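Local coordinates for periplasmic cell division protein (SufI) (Aquifex aeolicus, PDB 6SYY) that binds four copper ions as the multicopper oxidase McoA and probably couples oxidation of its substrates to reduction of dioxygen, at residues F57-R62 against K99-S104; M241-K246 against M364-T369; N500-Y505 against N522-A527. One frame throughout, in Å; residues are numbered along the deposited sequence.

Contact 1: residues F57-R62 against K99-S104; sequences FPDGQR and KGQTFS
Gln101 reaches into the loop at 57-62 with its side-chain amide, NE2 donating to Phe57 O at 3.1 Å from above that carbonyl's plane. The same NE2 bonds back to Thr102 O at 3.2 Å, while Gly60 N reaches Thr102 O from the opposite face at 3.0 Å, so two donors grip one oxygen. An alanine in place of Gln101 would probably leave Phe57 O without this donor and Thr102 O held from one face alone. Asp59 slides past Gln101 in the opposite direction; chi1 of -178° carries its CG alongside Gln101 CB, and OD1 accepts from Thr102 N in a bond modelled so short that its length is doubtful. Phe57 and Phe103 form an offset stack with centroids 4.6 Å apart, CE2 of Phe103 lying over the centre of the Phe57 ring. A water donates to Pro58 O and Gln61 O and accepts from Ser104 N at 3.0 Å. Further out, Arg98 N holds Gln101 OE1, and salt bridges to Asp106 and Asp146 fix the Arg62 guanidinium, one face of which covers Ser104 CB. Loop 57-62 links strands 54-56 and 63-72 of two sheets, consistent with the sandwich of the first cupredoxin domain, and 99-104 runs from the link after strand 94-98 into strand 102-110, with Phe57 packed on Val63, Ile65, Ile95 and Leu97.

Contact 2: residues M241-K246 against M364-T369; sequences MDVERK and MEFRVT
Val243 packs its two methyls on different partners of the neighbouring strand: CG1 meets Phe366 CD1 at 3.7 Å, and CG2 meets Val368 CG2 at the same distance. The Phe366 ring also meets those of Phe250 and Phe307. Met241 lies on the same face; its CB takes the methyl end of the extended Met364 side chain, CE, at 3.5 Å. Just past the strand, Arg245 lays CG against Val368 CG1, while its guanidinium is bound by Arg308 O, Ala310 O and Asp371. Between the apolar and polar faces runs the parallel backbone pairing, in which Met241 and Val243 each use both N and O, bonding in turn to Glu365 O, Arg367 N, Arg367 O and Thr369 N. Asp242 and Arg367 pair on the opposite face. The bend in the arginine at chi2 (149°) sets its CD 3.3 Å from Asp242 OD1, but NH1 comes no closer to that oxygen than 3.9 Å, a long salt bridge. The firmer one is within the strand: Arg367 NE meets Glu365 OE2 at 2.7 Å, in the guanidinium plane and nearly straight, and Tyr240 adds a cation-pi contact. Thr369 packs OG1 against Asp242 CB and CG2 against its carboxylate. Parallel strands brought together from over a hundred residues apart suit the Greek-key sandwich of a cupredoxin domain, here the middle one, away from the copper sites.

Contact 3: residues N500-Y505 against N522-A527; sequences NEHQIY and NYRVNA
His502 and Arg524 lie flat on each other, ring and guanidinium centres 3.6 Å apart and planes only 9° from parallel. NH2 stands over the imidazole face, offset toward its rim, while NH1 lies over CD2. Chi1 of 68° puts the histidine CG between its backbone N and carbonyl carbon, where it meets Arg524 NH2 at 3.2 Å; the arginine chain is extended from CG to NE. An in-plane bond helps fix the rotation of the guanidinium: NE donates to Asn526 OD1 at 2.8 Å in an almost straight line. NH1 also bonds to Asn426 OD1 and His502 NE2 to Asn425 O, and the positive group on the ring's face would probably disfavour a second proton there. The backbones pair antiparallel, Gln503 with Val525 and Tyr505 with Tyr523 as hydrogen-bonded pairs, Ile504 with Arg524 as the non-hydrogen-bonded pair between them. These strands belong to the C-terminal cupredoxin domain and flank the His-Cys-His motif: strand 503-509 runs on to copper ligands His508 and Cys509, and the connection back carries His510 and His514. Tyr505 gives the contact its largest buried surface, on the face opposite Ile504 and Arg524. Its CB presses on Tyr523 CE2 at 3.4 Å, the two rings meeting obliquely with planes 50° apart, and CD2 lies 3.8 Å from Tyr523 OH. Each hydroxyl has a backbone partner elsewhere, Tyr505 OH at Ala124 O and Tyr523 OH at the carbonyl of copper ligand His456. On the arginine's face Ile504 fits CD1 against Arg524 CG at 3.7 Å and CG2 against the amide carbon of Asn522, whose own polar atoms bond to His131, Tyr133 and Lys428 O.

In the fold
The three contacts follow one another along the chain without touching and belong to successive parts of the oxidase. Contacts 2 and 3 lie on opposite sides of the chain's centre, about 47 Å apart between centres; contact 1 sits nearer contact 3. All are partly buried, and each mixes buried with exposed residues. Contact 1 sets a loop between sheets against the start of a strand, held by a side-chain amide, an aromatic stack and a bridging water, whereas the other two are regular strand pairs, parallel in contact 2 and antiparallel in contact 3. Charges pair at the outer face of contact 2, while contact 3 stacks an arginine on a histidine, and its Tyr505 side chain comes to about 9 Å from a copper ion.

Contact 1: residues F57-R62 against K99-S104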
loop_
_atom_site.group_PDB
_atom_site.type_symbol
_atom_site.label_atom_id
_atom_site.label_comp_id
_atom_site.label_asym_id
_atom_site.label_seq_id
_atom_site.Cartn_x
_atom_site.Cartn_y
_atom_site.Cartn_z
ATOM N N PHE A 57 -4.967 -7.015 17.205
ATOM C CA PHE A 57 -5.033 -5.727 17.882
ATOM C C PHE A 57 -6.283 -5.670 18.752
ATOM O O PHE A 57 -7.398 -5.766 18.222
ATOM C CB PHE A 57 -5.036 -4.607 16.853
ATOM C CG PHE A 57 -4.287 -3.381 17.281
ATOM C CD1 PHE A 57 -2.975 -3.184 16.885
ATOM C CD2 PHE A 57 -4.897 -2.417 18.070
ATOM C CE1 PHE A 57 -2.278 -2.046 17.273
ATOM C CE2 PHE A 57 -4.208 -1.280 18.465
ATOM C CZ PHE A 57 -2.898 -1.093 18.062
ATOM N N PRO A 58 -6.153 -5.525 20.068
ATOM C CA PRO A 58 -7.330 -5.572 20.938
ATOM C C PRO A 58 -8.232 -4.364 20.737
ATOM O O PRO A 58 -7.820 -3.313 20.242
ATOM C CB PRO A 58 -6.726 -5.583 22.345
ATOM C CG PRO A 58 -5.436 -4.858 22.189
ATOM C CD PRO A 58 -4.920 -5.254 20.826
ATOM N N ASP A 59 -9.485 -4.528 21.157
ATOM C CA ASP A 59 -10.519 -3.515 20.971
ATOM C C ASP A 59 -10.478 -2.531 22.140
ATOM O O ASP A 59 -10.799 -2.887 23.279
ATOM C CB ASP A 59 -11.889 -4.182 20.843
ATOM C CG ASP A 59 -13.007 -3.188 20.609
ATOM O OD1 ASP A 59 -12.712 -2.001 20.372
ATOM O OD2 ASP A 59 -14.185 -3.596 20.669
ATOM N N GLY A 60 -10.081 -1.293 21.858
ATOM C CA GLY A 60 -10.085 -0.261 22.875
ATOM C C GLY A 60 -9.055 -0.418 23.967
ATOM O O GLY A 60 -9.208 0.180 25.035
ATOM N N GLN A 61 -8.009 -1.209 23.737
ATOM C CA GLN A 61 -6.932 -1.395 24.702
ATOM C C GLN A 61 -5.642 -0.865 24.105
ATOM O O GLN A 61 -5.320 -1.163 22.951
ATOM C CB GLN A 61 -6.773 -2.862 25.084
ATOM C CG GLN A 61 -7.969 -3.433 25.807
ATOM C CD GLN A 61 -7.730 -4.854 26.251
ATOM O OE1 GLN A 61 -6.589 -5.259 26.480
ATOM N NE2 GLN A 61 -8.802 -5.629 26.364
ATOM N N ARG A 62 -4.906 -0.091 24.897
ATOM C CA ARG A 62 -3.747 0.621 24.380
ATOM C C ARG A 62 -2.626 -0.342 24.012
ATOM O O ARG A 62 -2.309 -1.272 24.760
ATOM C CB ARG A 62 -3.255 1.639 25.406
ATOM C CG ARG A 62 -4.055 2.929 25.410
ATOM C CD ARG A 62 -3.695 3.780 24.204
ATOM N NE ARG A 62 -4.796 4.643 23.794
ATOM C CZ ARG A 62 -4.717 5.543 22.820
ATOM N NH1 ARG A 62 -3.578 5.712 22.158
ATOM N NH2 ARG A 62 -5.775 6.281 22.509
ATOM N N LYS A 99 -13.713 -4.849 11.854
ATOM C CA LYS A 99 -14.446 -3.628 11.556
ATOM C C LYS A 99 -15.416 -3.320 12.685
ATOM O O LYS A 99 -16.161 -4.194 13.137
ATOM C CB LYS A 99 -15.200 -3.754 10.232
ATOM C CG LYS A 99 -15.899 -2.477 9.810
ATOM C CD LYS A 99 -16.690 -2.685 8.535
ATOM C CE LYS A 99 -17.411 -1.413 8.129
ATOM N NZ LYS A 99 -18.240 -1.618 6.910
ATOM N N GLY A 100 -15.394 -2.074 13.146
ATOM C CA GLY A 100 -16.232 -1.642 14.236
ATOM C C GLY A 100 -15.532 -1.561 15.574
ATOM O O GLY A 100 -16.096 -0.986 16.512
ATOM N N GLN A 101 -14.325 -2.107 15.689
ATOM C CA GLN A 101 -13.602 -2.066 16.949
ATOM C C GLN A 101 -12.960 -0.697 17.171
ATOM O O GLN A 101 -12.796 0.109 16.249
ATOM C CB GLN A 101 -12.522 -3.148 16.987
ATOM C CG GLN A 101 -11.243 -2.758 16.272
ATOM C CD GLN A 101 -10.116 -3.728 16.525
ATOM O OE1 GLN A 101 -10.036 -4.781 15.892
ATOM N NE2 GLN A 101 -9.236 -3.382 17.458
ATOM N N THR A 102 -12.591 -0.442 18.424
ATOM C CA THR A 102 -11.831 0.750 18.771
ATOM C C THR A 102 -10.344 0.463 18.615
ATOM O O THR A 102 -9.872 -0.632 18.935
ATOM C CB THR A 102 -12.143 1.205 20.199
ATOM O OG1 THR A 102 -13.524 1.578 20.290
ATOM C CG2 THR A 102 -11.283 2.401 20.585
ATOM N N PHE A 103 -9.620 1.450 18.094
ATOM C CA PHE A 103 -8.196 1.357 17.787
ATOM C C PHE A 103 -7.463 2.352 18.682
ATOM O O PHE A 103 -7.563 3.567 18.474
ATOM C CB PHE A 103 -7.974 1.646 16.300
ATOM C CG PHE A 103 -6.549 1.501 15.837
ATOM C CD1 PHE A 103 -5.745 2.617 15.666
ATOM C CD2 PHE A 103 -6.025 0.256 15.543
ATOM C CE1 PHE A 103 -4.440 2.495 15.225
ATOM C CE2 PHE A 103 -4.715 0.125 15.106
ATOM C CZ PHE A 103 -3.923 1.247 14.946
ATOM N N SER A 104 -6.739 1.845 19.682
ATOM C CA SER A 104 -6.061 2.664 20.693
ATOM C C SER A 104 -4.555 2.425 20.596
ATOM O O SER A 104 -4.026 1.520 21.243
ATOM C CB SER A 104 -6.575 2.327 22.095
ATOM O OG SER A 104 -7.987 2.372 22.153
HETATM O O HOH W 1 -6.871 -0.938 20.817
#

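Contact 2: residues M241-K246 against M364-T369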
loop_
_atom_site.group_PDB
_atom_site.type_symbol
_atom_site.label_atom_id
_atom_site.label_comp_id
_atom_site.label_asym_id
_atom_site.label_seq_id
_atom_site.Cartn_x
_atom_site.Cartn_y
_atom_site.Cartn_z
ATOM N N MET A 241 8.072 -20.764 -2.246
ATOM C CA MET A 241 7.086 -21.302 -1.321
ATOM C C MET A 241 6.504 -22.572 -1.912
ATOM O O MET A 241 6.134 -22.595 -3.090
ATOM C CB MET A 241 5.968 -20.292 -1.031
ATOM C CG MET A 241 4.839 -20.839 -0.161
ATOM S SD MET A 241 3.612 -19.591 0.287
ATOM C CE MET A 241 2.346 -20.623 1.017
ATOM N N ASP A 242 6.440 -23.625 -1.103
ATOM C CA ASP A 242 5.715 -24.822 -1.496
ATOM C C ASP A 242 4.221 -24.579 -1.356
ATOM O O ASP A 242 3.762 -23.984 -0.376
ATOM C CB ASP A 242 6.119 -26.019 -0.638
ATOM C CG ASP A 242 7.569 -26.409 -0.816
ATOM O OD1 ASP A 242 8.296 -25.729 -1.568
ATOM O OD2 ASP A 242 7.980 -27.408 -0.198
ATOM N N VAL A 243 3.463 -25.035 -2.350
ATOM C CA VAL A 243 2.014 -24.921 -2.335
ATOM C C VAL A 243 1.418 -26.282 -2.650
ATOM O O VAL A 243 2.078 -27.169 -3.195
ATOM C CB VAL A 243 1.492 -23.867 -3.335
ATOM C CG1 VAL A 243 2.109 -22.505 -3.049
ATOM C CG2 VAL A 243 1.780 -24.304 -4.758
ATOM N N GLU A 244 0.152 -26.439 -2.290
ATOM C CA GLU A 244 -0.634 -27.604 -2.657
ATOM C C GLU A 244 -1.604 -27.229 -3.774
ATOM O O GLU A 244 -1.794 -26.053 -4.096
ATOM C CB GLU A 244 -1.385 -28.144 -1.436
ATOM C CG GLU A 244 -0.563 -28.089 -0.160
ATOM C CD GLU A 244 -1.328 -28.587 1.049
ATOM O OE1 GLU A 244 -2.369 -29.251 0.862
ATOM O OE2 GLU A 244 -0.891 -28.308 2.186
ATOM N N ARG A 245 -2.216 -28.247 -4.381
ATOM C CA ARG A 245 -3.225 -28.008 -5.414
ATOM C C ARG A 245 -4.483 -27.487 -4.722
ATOM O O ARG A 245 -5.424 -28.220 -4.410
ATOM C CB ARG A 245 -3.485 -29.268 -6.234
ATOM C CG ARG A 245 -2.327 -29.631 -7.161
ATOM C CD ARG A 245 -2.665 -30.776 -8.105
ATOM N NE ARG A 245 -3.673 -30.403 -9.095
ATOM C CZ ARG A 245 -4.923 -30.859 -9.103
ATOM N NH1 ARG A 245 -5.326 -31.714 -8.174
ATOM N NH2 ARG A 245 -5.768 -30.465 -10.045
ATOM N N LYS A 246 -4.477 -26.184 -4.452
ATOM C CA LYS A 246 -5.540 -25.525 -3.706
ATOM C C LYS A 246 -5.680 -24.106 -4.237
ATOM O O LYS A 246 -4.859 -23.630 -5.027
ATOM C CB LYS A 246 -5.253 -25.508 -2.190
ATOM C CG LYS A 246 -5.287 -26.870 -1.509
ATOM C CD LYS A 246 -5.399 -26.757 0.008
ATOM C CE LYS A 246 -4.076 -26.392 0.649
ATOM N NZ LYS A 246 -4.168 -26.387 2.138
ATOM N N MET A 364 9.358 -14.356 -7.522
ATOM C CA MET A 364 9.171 -15.443 -6.575
ATOM C C MET A 364 8.804 -16.710 -7.338
ATOM O O MET A 364 8.278 -16.658 -8.454
ATOM C CB MET A 364 8.093 -15.076 -5.554
ATOM C CG MET A 364 7.956 -16.030 -4.406
ATOM S SD MET A 364 6.553 -15.565 -3.391
ATOM C CE MET A 364 6.305 -17.097 -2.509
ATOM N N GLU A 365 9.089 -17.852 -6.719
ATOM C CA GLU A 365 8.826 -19.158 -7.307
ATOM C C GLU A 365 7.905 -19.953 -6.394
ATOM O O GLU A 365 8.149 -20.051 -5.186
ATOM C CB GLU A 365 10.135 -19.917 -7.541
ATOM C CG GLU A 365 9.994 -21.421 -7.608
ATOM C CD GLU A 365 11.339 -22.120 -7.632
ATOM O OE1 GLU A 365 12.241 -21.635 -8.348
ATOM O OE2 GLU A 365 11.498 -23.141 -6.926
ATOM N N PHE A 366 6.844 -20.509 -6.969
ATOM C CA PHE A 366 5.945 -21.416 -6.268
ATOM C C PHE A 366 6.181 -22.834 -6.763
ATOM O O PHE A 366 6.259 -23.070 -7.974
ATOM C CB PHE A 366 4.482 -21.028 -6.485
ATOM C CG PHE A 366 4.117 -19.705 -5.896
ATOM C CD1 PHE A 366 3.808 -19.596 -4.551
ATOM C CD2 PHE A 366 4.078 -18.569 -6.686
ATOM C CE1 PHE A 366 3.467 -18.377 -4.003
ATOM C CE2 PHE A 366 3.742 -17.344 -6.145
ATOM C CZ PHE A 366 3.436 -17.250 -4.800
ATOM N N ARG A 367 6.291 -23.771 -5.831
ATOM C CA ARG A 367 6.507 -25.176 -6.142
ATOM C C ARG A 367 5.276 -25.943 -5.687
ATOM O O ARG A 367 5.013 -26.047 -4.484
ATOM C CB ARG A 367 7.765 -25.702 -5.457
ATOM C CG ARG A 367 8.979 -24.799 -5.593
ATOM C CD ARG A 367 9.870 -24.941 -4.372
ATOM N NE ARG A 367 11.228 -24.463 -4.599
ATOM C CZ ARG A 367 12.241 -24.706 -3.773
ATOM N NH1 ARG A 367 12.038 -25.423 -2.675
ATOM N NH2 ARG A 367 13.454 -24.240 -4.045
ATOM N N VAL A 368 4.517 -26.464 -6.646
ATOM C CA VAL A 368 3.362 -27.304 -6.355
ATOM C C VAL A 368 3.865 -28.681 -5.937
ATOM O O VAL A 368 4.092 -29.554 -6.781
ATOM C CB VAL A 368 2.421 -27.384 -7.570
ATOM C CG1 VAL A 368 1.166 -28.167 -7.230
ATOM C CG2 VAL A 368 2.065 -25.988 -8.042
ATOM N N THR A 369 4.045 -28.882 -4.633
ATOM C CA THR A 369 4.708 -30.078 -4.129
ATOM C C THR A 369 3.752 -31.174 -3.680
ATOM O O THR A 369 4.170 -32.334 -3.589
ATOM C CB THR A 369 5.631 -29.714 -2.956
ATOM O OG1 THR A 369 4.890 -28.981 -1.972
ATOM C CG2 THR A 369 6.800 -28.861 -3.438
#

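Contact 3: residues N500-Y505 against N522-A527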
loop_
_atom_site.group_PDB
_atom_site.type_symbol
_atom_site.label_atom_id
_atom_site.label_comp_id
_atom_site.label_asym_id
_atom_site.label_seq_id
_atom_site.Cartn_x
_atom_site.Cartn_y
_atom_site.Cartn_z
ATOM N N ASN A 500 -16.975 15.413 14.253
ATOM C CA ASN A 500 -17.552 16.707 14.604
ATOM C C ASN A 500 -16.575 17.869 14.434
ATOM O O ASN A 500 -16.838 18.963 14.945
ATOM C CB ASN A 500 -18.097 16.682 16.043
ATOM C CG ASN A 500 -17.028 16.383 17.094
ATOM O OD1 ASN A 500 -15.825 16.430 16.826
ATOM N ND2 ASN A 500 -17.476 16.083 18.309
ATOM N N GLU A 501 -15.464 17.656 13.730
ATOM C CA GLU A 501 -14.481 18.696 13.463
ATOM C C GLU A 501 -14.040 18.607 12.011
ATOM O O GLU A 501 -14.114 17.548 11.384
ATOM C CB GLU A 501 -13.246 18.575 14.368
ATOM C CG GLU A 501 -13.426 19.083 15.779
ATOM C CD GLU A 501 -12.107 19.159 16.522
ATOM O OE1 GLU A 501 -11.171 18.419 16.149
ATOM O OE2 GLU A 501 -12.001 19.965 17.471
ATOM N N HIS A 502 -13.566 19.733 11.480
ATOM C CA HIS A 502 -12.996 19.726 10.143
ATOM C C HIS A 502 -11.764 18.825 10.108
ATOM O O HIS A 502 -11.136 18.546 11.133
ATOM C CB HIS A 502 -12.636 21.144 9.699
ATOM C CG HIS A 502 -11.505 21.751 10.469
ATOM N ND1 HIS A 502 -11.694 22.459 11.637
ATOM C CD2 HIS A 502 -10.172 21.760 10.234
ATOM C CE1 HIS A 502 -10.524 22.877 12.088
ATOM N NE2 HIS A 502 -9.584 22.467 11.254
ATOM N N GLN A 503 -11.423 18.368 8.907
ATOM C CA GLN A 503 -10.366 17.385 8.709
ATOM C C GLN A 503 -9.309 17.932 7.763
ATOM O O GLN A 503 -9.632 18.585 6.767
ATOM C CB GLN A 503 -10.934 16.075 8.150
ATOM C CG GLN A 503 -11.963 15.423 9.048
ATOM C CD GLN A 503 -11.371 14.993 10.371
ATOM O OE1 GLN A 503 -10.318 14.357 10.414
ATOM N NE2 GLN A 503 -12.038 15.351 11.463
ATOM N N ILE A 504 -8.049 17.655 8.077
ATOM C CA ILE A 504 -6.919 18.024 7.233
ATOM C C ILE A 504 -6.306 16.735 6.713
ATOM O O ILE A 504 -5.709 15.967 7.477
ATOM C CB ILE A 504 -5.884 18.864 7.988
ATOM C CG1 ILE A 504 -6.542 20.124 8.549
ATOM C CG2 ILE A 504 -4.728 19.210 7.070
ATOM C CD1 ILE A 504 -7.264 20.956 7.499
ATOM N N TYR A 505 -6.447 16.496 5.416
ATOM C CA TYR A 505 -5.984 15.265 4.805
ATOM C C TYR A 505 -4.929 15.576 3.753
ATOM O O TYR A 505 -4.941 16.642 3.135
ATOM C CB TYR A 505 -7.149 14.493 4.186
ATOM C CG TYR A 505 -8.076 13.877 5.210
ATOM C CD1 TYR A 505 -7.569 13.178 6.301
ATOM C CD2 TYR A 505 -9.457 13.996 5.089
ATOM C CE1 TYR A 505 -8.408 12.608 7.240
ATOM C CE2 TYR A 505 -10.305 13.431 6.024
ATOM C CZ TYR A 505 -9.776 12.741 7.097
ATOM O OH TYR A 505 -10.615 12.176 8.032
ATOM N N ASN A 522 -2.024 19.604 1.462
ATOM C CA ASN A 522 -3.204 19.367 2.278
ATOM C C ASN A 522 -4.455 19.688 1.474
ATOM O O ASN A 522 -4.441 20.533 0.576
ATOM C CB ASN A 522 -3.210 20.235 3.543
ATOM C CG ASN A 522 -2.034 19.969 4.465
ATOM O OD1 ASN A 522 -1.622 18.830 4.668
ATOM N ND2 ASN A 522 -1.499 21.035 5.046
ATOM N N TYR A 523 -5.546 19.009 1.810
ATOM C CA TYR A 523 -6.877 19.489 1.481
ATOM C C TYR A 523 -7.728 19.377 2.739
ATOM O O TYR A 523 -7.352 18.711 3.707
ATOM C CB TYR A 523 -7.507 18.737 0.290
ATOM C CG TYR A 523 -7.973 17.331 0.582
ATOM C CD1 TYR A 523 -9.309 17.067 0.855
ATOM C CD2 TYR A 523 -7.085 16.264 0.571
ATOM C CE1 TYR A 523 -9.748 15.780 1.120
ATOM C CE2 TYR A 523 -7.513 14.970 0.831
ATOM C CZ TYR A 523 -8.847 14.735 1.106
ATOM O OH TYR A 523 -9.292 13.457 1.364
ATOM N N ARG A 524 -8.864 20.064 2.731
ATOM C CA ARG A 524 -9.680 20.216 3.927
ATOM C C ARG A 524 -11.102 19.754 3.651
ATOM O O ARG A 524 -11.655 20.030 2.583
ATOM C CB ARG A 524 -9.684 21.672 4.401
ATOM C CG ARG A 524 -10.413 21.920 5.706
ATOM C CD ARG A 524 -10.449 23.417 6.006
ATOM N NE ARG A 524 -11.410 23.758 7.051
ATOM C CZ ARG A 524 -11.082 24.291 8.224
ATOM N NH1 ARG A 524 -9.812 24.554 8.502
ATOM N NH2 ARG A 524 -12.027 24.567 9.113
ATOM N N VAL A 525 -11.685 19.046 4.614
ATOM C CA VAL A 525 -13.105 18.709 4.600
ATOM C C VAL A 525 -13.704 19.206 5.907
ATOM O O VAL A 525 -13.250 18.810 6.987
ATOM C CB VAL A 525 -13.359 17.201 4.437
ATOM C CG1 VAL A 525 -14.854 16.941 4.280
ATOM C CG2 VAL A 525 -12.575 16.647 3.256
ATOM N N ASN A 526 -14.721 20.060 5.815
ATOM C CA ASN A 526 -15.287 20.675 7.004
ATOM C C ASN A 526 -16.138 19.670 7.779
ATOM O O ASN A 526 -16.366 18.536 7.344
ATOM C CB ASN A 526 -16.100 21.911 6.625
ATOM C CG ASN A 526 -15.237 23.004 6.023
ATOM O OD1 ASN A 526 -14.155 23.304 6.531
ATOM N ND2 ASN A 526 -15.700 23.588 4.924
ATOM N N ALA A 527 -16.598 20.102 8.950
ATOM C CA ALA A 527 -17.314 19.232 9.881
ATOM C C ALA A 527 -18.650 18.749 9.319
ATOM O O ALA A 527 -19.353 19.493 8.634
ATOM C CB ALA A 527 -17.528 19.955 11.210
#